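PDB 4QK0: GH127 beta-L-arabinofuranoside from Geobacillus stearothermophilus, which probably hydrolyses beta-L-arabinofuranosides, releasing L-arabinose, as a glycoside hydrolase of family GH127. Local coordinates for residues Gly190-Glu203 with Arg268-Lys282. Sequence-based numbering, arbitrary orientation.
Sequences GHQEIELALLKLYE and RALYMYTAMAGLAAK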
# COMPACT_ATOMS: atom_id res chain seq x y z
N GLY A 190 -5.23 -3.07 -27.59
CA GLY A 190 -5.03 -2.58 -26.23
C GLY A 190 -3.94 -3.32 -25.53
O GLY A 190 -3.31 -2.81 -24.61
N HIS A 191 -3.65 -4.52 -26.02
CA HIS A 191 -2.51 -5.24 -25.52
C HIS A 191 -1.55 -5.58 -26.64
O HIS A 191 -1.79 -6.50 -27.42
CB HIS A 191 -2.95 -6.52 -24.81
CG HIS A 191 -1.91 -7.08 -23.89
ND1 HIS A 191 -0.58 -7.18 -24.23
CD2 HIS A 191 -2.02 -7.59 -22.63
CE1 HIS A 191 0.09 -7.72 -23.23
NE2 HIS A 191 -0.76 -7.95 -22.24
N GLN A 192 -0.41 -4.89 -26.62
CA GLN A 192 0.62 -5.09 -27.56
C GLN A 192 1.12 -6.50 -27.52
O GLN A 192 1.10 -7.16 -26.47
CB GLN A 192 1.76 -4.09 -27.34
CG GLN A 192 1.33 -2.65 -27.30
CD GLN A 192 0.98 -2.15 -25.89
OE1 GLN A 192 0.24 -2.80 -25.16
NE2 GLN A 192 1.53 -1.00 -25.50
N GLU A 193 1.53 -6.99 -28.69
CA GLU A 193 2.01 -8.35 -28.91
C GLU A 193 2.08 -8.62 -30.43
O GLU A 193 3.02 -9.25 -30.88
CB GLU A 193 1.13 -9.43 -28.23
CG GLU A 193 1.19 -10.83 -28.82
CD GLU A 193 2.52 -11.53 -28.61
OE1 GLU A 193 3.35 -11.07 -27.80
OE2 GLU A 193 2.74 -12.58 -29.24
N ILE A 194 1.08 -8.20 -31.17
CA ILE A 194 1.04 -8.47 -32.63
C ILE A 194 2.26 -7.86 -33.31
O ILE A 194 2.83 -8.47 -34.24
CB ILE A 194 -0.27 -7.95 -33.26
CG1 ILE A 194 -0.43 -8.44 -34.71
CG2 ILE A 194 -0.34 -6.44 -33.27
CD1 ILE A 194 -0.53 -9.92 -34.85
N GLU A 195 2.76 -6.76 -32.77
CA GLU A 195 3.88 -6.06 -33.38
C GLU A 195 5.16 -6.89 -33.32
O GLU A 195 5.81 -7.12 -34.37
CB GLU A 195 4.07 -4.69 -32.78
CG GLU A 195 2.81 -3.87 -32.79
CD GLU A 195 1.93 -4.02 -31.51
OE1 GLU A 195 2.18 -4.96 -30.72
OE2 GLU A 195 1.04 -3.15 -31.32
N LEU A 196 5.50 -7.44 -32.15
CA LEU A 196 6.69 -8.30 -32.10
C LEU A 196 6.49 -9.65 -32.84
O LEU A 196 7.43 -10.23 -33.37
CB LEU A 196 7.16 -8.51 -30.64
CG LEU A 196 6.28 -9.35 -29.68
CD1 LEU A 196 6.58 -10.81 -29.81
CD2 LEU A 196 6.48 -8.95 -28.22
N ALA A 197 5.26 -10.15 -32.85
CA ALA A 197 4.99 -11.39 -33.49
C ALA A 197 5.17 -11.27 -35.01
O ALA A 197 5.77 -12.11 -35.64
CB ALA A 197 3.56 -11.83 -33.19
N LEU A 198 4.64 -10.22 -35.57
CA LEU A 198 4.82 -9.91 -36.99
C LEU A 198 6.28 -9.82 -37.41
O LEU A 198 6.63 -10.27 -38.48
CB LEU A 198 4.08 -8.63 -37.38
CG LEU A 198 2.58 -8.78 -37.46
CD1 LEU A 198 1.87 -7.45 -37.64
CD2 LEU A 198 2.19 -9.73 -38.60
N LEU A 199 7.16 -9.30 -36.56
CA LEU A 199 8.59 -9.33 -36.89
C LEU A 199 9.09 -10.74 -37.03
O LEU A 199 9.92 -11.02 -37.86
CB LEU A 199 9.46 -8.63 -35.83
CG LEU A 199 9.19 -7.18 -35.53
CD1 LEU A 199 10.24 -6.60 -34.57
CD2 LEU A 199 9.21 -6.39 -36.83
N LYS A 200 8.66 -11.62 -36.15
CA LYS A 200 9.14 -12.99 -36.22
C LYS A 200 8.63 -13.63 -37.49
O LYS A 200 9.31 -14.44 -38.12
CB LYS A 200 8.73 -13.75 -34.96
CG LYS A 200 9.79 -13.74 -33.83
CD LYS A 200 9.24 -13.59 -32.41
CE LYS A 200 9.92 -14.49 -31.35
NZ LYS A 200 8.99 -15.56 -30.79
N LEU A 201 7.40 -13.34 -37.85
CA LEU A 201 6.80 -13.93 -39.00
C LEU A 201 7.56 -13.44 -40.27
O LEU A 201 7.78 -14.20 -41.22
CB LEU A 201 5.34 -13.53 -39.11
CG LEU A 201 4.53 -14.19 -40.22
CD1 LEU A 201 4.48 -15.70 -40.06
CD2 LEU A 201 3.12 -13.63 -40.25
N TYR A 202 7.93 -12.16 -40.27
CA TYR A 202 8.76 -11.59 -41.31
C TYR A 202 10.11 -12.31 -41.42
O TYR A 202 10.52 -12.65 -42.51
CB TYR A 202 8.97 -10.11 -41.10
CG TYR A 202 10.05 -9.56 -41.97
CD1 TYR A 202 9.85 -9.39 -43.36
CD2 TYR A 202 11.28 -9.24 -41.45
CE1 TYR A 202 10.86 -8.90 -44.18
CE2 TYR A 202 12.31 -8.76 -42.26
CZ TYR A 202 12.09 -8.60 -43.62
OH TYR A 202 13.12 -8.11 -44.39
N GLU A 203 10.75 -12.60 -40.29
CA GLU A 203 12.07 -13.20 -40.29
C GLU A 203 12.01 -14.56 -40.89
O GLU A 203 12.96 -15.01 -41.48
CB GLU A 203 12.63 -13.36 -38.90
CG GLU A 203 13.16 -12.08 -38.30
CD GLU A 203 13.22 -12.06 -36.76
OE1 GLU A 203 12.83 -13.03 -36.04
OE2 GLU A 203 13.66 -11.02 -36.25
N ARG A 268 2.45 -5.09 -21.18
CA ARG A 268 2.06 -4.36 -22.36
C ARG A 268 3.23 -3.47 -22.81
O ARG A 268 3.63 -3.48 -24.00
CB ARG A 268 0.86 -3.48 -22.10
CG ARG A 268 -0.46 -4.22 -22.13
CD ARG A 268 -1.65 -3.28 -21.82
NE ARG A 268 -2.94 -3.93 -22.01
CZ ARG A 268 -3.46 -4.84 -21.19
NH1 ARG A 268 -2.81 -5.21 -20.11
NH2 ARG A 268 -4.60 -5.42 -21.49
N ALA A 269 3.82 -2.73 -21.88
CA ALA A 269 4.88 -1.81 -22.23
C ALA A 269 6.07 -2.55 -22.81
O ALA A 269 6.68 -2.09 -23.79
CB ALA A 269 5.31 -0.99 -21.01
N LEU A 270 6.48 -3.62 -22.14
CA LEU A 270 7.70 -4.27 -22.53
C LEU A 270 7.53 -5.04 -23.86
O LEU A 270 8.48 -5.12 -24.61
CB LEU A 270 8.18 -5.20 -21.45
CG LEU A 270 8.59 -4.54 -20.12
CD1 LEU A 270 8.93 -5.61 -19.13
CD2 LEU A 270 9.76 -3.63 -20.22
N TYR A 271 6.34 -5.56 -24.13
CA TYR A 271 6.07 -6.13 -25.44
C TYR A 271 6.15 -5.05 -26.54
O TYR A 271 6.65 -5.30 -27.63
CB TYR A 271 4.69 -6.79 -25.48
CG TYR A 271 4.56 -8.14 -24.87
CD1 TYR A 271 5.61 -8.75 -24.19
CD2 TYR A 271 3.35 -8.85 -24.98
CE1 TYR A 271 5.46 -10.03 -23.61
CE2 TYR A 271 3.21 -10.11 -24.37
CZ TYR A 271 4.26 -10.69 -23.69
OH TYR A 271 4.12 -11.94 -23.11
N MSE A 272 5.68 -3.86 -26.23
CA MSE A 272 5.74 -2.76 -27.16
C MSE A 272 7.18 -2.39 -27.39
O MSE A 272 7.61 -2.24 -28.53
CB MSE A 272 4.98 -1.54 -26.72
CG MSE A 272 4.89 -0.46 -27.81
SE MSE A 272 3.90 1.10 -27.16
CE MSE A 272 5.28 1.62 -25.87
N TYR A 273 7.95 -2.28 -26.33
CA TYR A 273 9.34 -1.91 -26.49
C TYR A 273 10.08 -2.94 -27.27
O TYR A 273 11.05 -2.63 -27.98
CB TYR A 273 10.05 -1.67 -25.17
CG TYR A 273 9.34 -0.68 -24.20
CD1 TYR A 273 8.51 0.32 -24.66
CD2 TYR A 273 9.53 -0.80 -22.83
CE1 TYR A 273 7.90 1.20 -23.78
CE2 TYR A 273 8.93 0.09 -21.95
CZ TYR A 273 8.10 1.07 -22.42
OH TYR A 273 7.52 1.91 -21.51
N THR A 274 9.72 -4.19 -27.07
CA THR A 274 10.43 -5.26 -27.72
C THR A 274 10.22 -5.11 -29.29
O THR A 274 11.15 -5.20 -30.04
CB THR A 274 9.91 -6.59 -27.24
OG1 THR A 274 10.27 -6.80 -25.86
CG2 THR A 274 10.44 -7.75 -28.09
N ALA A 275 9.00 -4.80 -29.70
CA ALA A 275 8.68 -4.53 -31.08
C ALA A 275 9.44 -3.27 -31.60
O ALA A 275 10.03 -3.30 -32.68
CB ALA A 275 7.20 -4.39 -31.29
N MSE A 276 9.44 -2.22 -30.81
CA MSE A 276 10.12 -1.00 -31.21
C MSE A 276 11.58 -1.25 -31.47
O MSE A 276 12.11 -0.73 -32.44
CB MSE A 276 9.97 0.08 -30.16
CG MSE A 276 8.52 0.54 -30.07
SE MSE A 276 8.35 1.67 -28.46
CE MSE A 276 9.73 3.04 -28.64
N ALA A 277 12.23 -2.03 -30.62
CA ALA A 277 13.66 -2.30 -30.78
C ALA A 277 13.97 -3.15 -32.01
O ALA A 277 14.95 -2.90 -32.71
CB ALA A 277 14.20 -2.98 -29.55
N GLY A 278 13.14 -4.16 -32.25
CA GLY A 278 13.21 -4.98 -33.47
C GLY A 278 13.03 -4.13 -34.74
O GLY A 278 13.78 -4.30 -35.66
N LEU A 279 12.06 -3.23 -34.76
CA LEU A 279 11.84 -2.36 -35.89
C LEU A 279 12.96 -1.33 -36.08
O LEU A 279 13.41 -1.13 -37.18
CB LEU A 279 10.55 -1.61 -35.75
CG LEU A 279 9.29 -2.44 -35.88
CD1 LEU A 279 8.11 -1.65 -35.31
CD2 LEU A 279 9.04 -2.86 -37.33
N ALA A 280 13.45 -0.73 -35.00
CA ALA A 280 14.61 0.14 -35.13
C ALA A 280 15.80 -0.56 -35.81
O ALA A 280 16.49 0.03 -36.61
CB ALA A 280 15.04 0.66 -33.79
N ALA A 281 16.03 -1.83 -35.47
CA ALA A 281 17.13 -2.58 -36.06
C ALA A 281 16.89 -2.86 -37.52
O ALA A 281 17.74 -2.62 -38.34
CB ALA A 281 17.31 -3.91 -35.32
N LYS A 282 15.72 -3.41 -37.83
CA LYS A 282 15.45 -3.84 -39.17
C LYS A 282 15.29 -2.66 -40.13
O LYS A 282 15.68 -2.79 -41.27
CB LYS A 282 14.23 -4.76 -39.21
CG LYS A 282 14.49 -6.07 -38.47
CD LYS A 282 13.37 -7.06 -38.68
CE LYS A 282 13.36 -8.17 -37.64
NZ LYS A 282 14.59 -9.00 -37.67
O HOH W 1 4.35 -6.15 -29.66
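Arg268, in the first turn of helix 266-283, reaches across the loop that leads into helix 194-203, and meets it with both its chain and its charged end. Its CG lies over the middle of the His191 ring, 3.5 Å from the centroid, a CH-pi contact, while CD2 of the same ring sits over the guanidinium face. The extended run from CG to NE carries the head on to Gly190, whose O accepts from NE at 2.9 Å; that oxygen lies in the guanidinium plane, although NE stands above the carbonyl plane. An arginine suits this place because it offers methylenes to a ring and an N-H to a backbone carbonyl. His191 ND1 in turn donates to Gln192 O, near the ring plane, which helps fix the imidazole's rotation.

Gln192, bent at chi2 (90°), suits its place by laying CB and CG against the helix while its amide NE2, beside selenomethionine Met272 SE, bonds Gln251; OE1 is 3.2 Å from Arg268 CB. The backbone O of Gln192 lies in the Tyr271 ring plane at its edge, 3.2 Å from CD2.

Farther along, the helix axes approach to 8.1 Å, crossing at 37°. Ala275 and Gly278 permit this: CA of Leu196 and Ala275 are 4.4 Å apart, and Gly278 has no side chain where Leu199 CD1 sits. Branched Leu199 is a knob among Ala275, Gly278, Leu279 and Lys282, its CD2 3.6 Å from Leu279 CD2. A water donates to Glu195 OE1 and Tyr271 O and accepts from Leu196 N, joining the helices. Lys282 NZ forms a salt bridge with Glu203, donating to the anti lone pair of OE2 at 2.6 Å; the same oxygen pairs with Arg346.

Within the helical GH127 catalytic domain, helix 140-158 packs against Glu193, Ile194 and Leu196, helix 208-220 against Leu199 and Leu279, and helix 334-350 against Leu270, Tyr271 and Thr274.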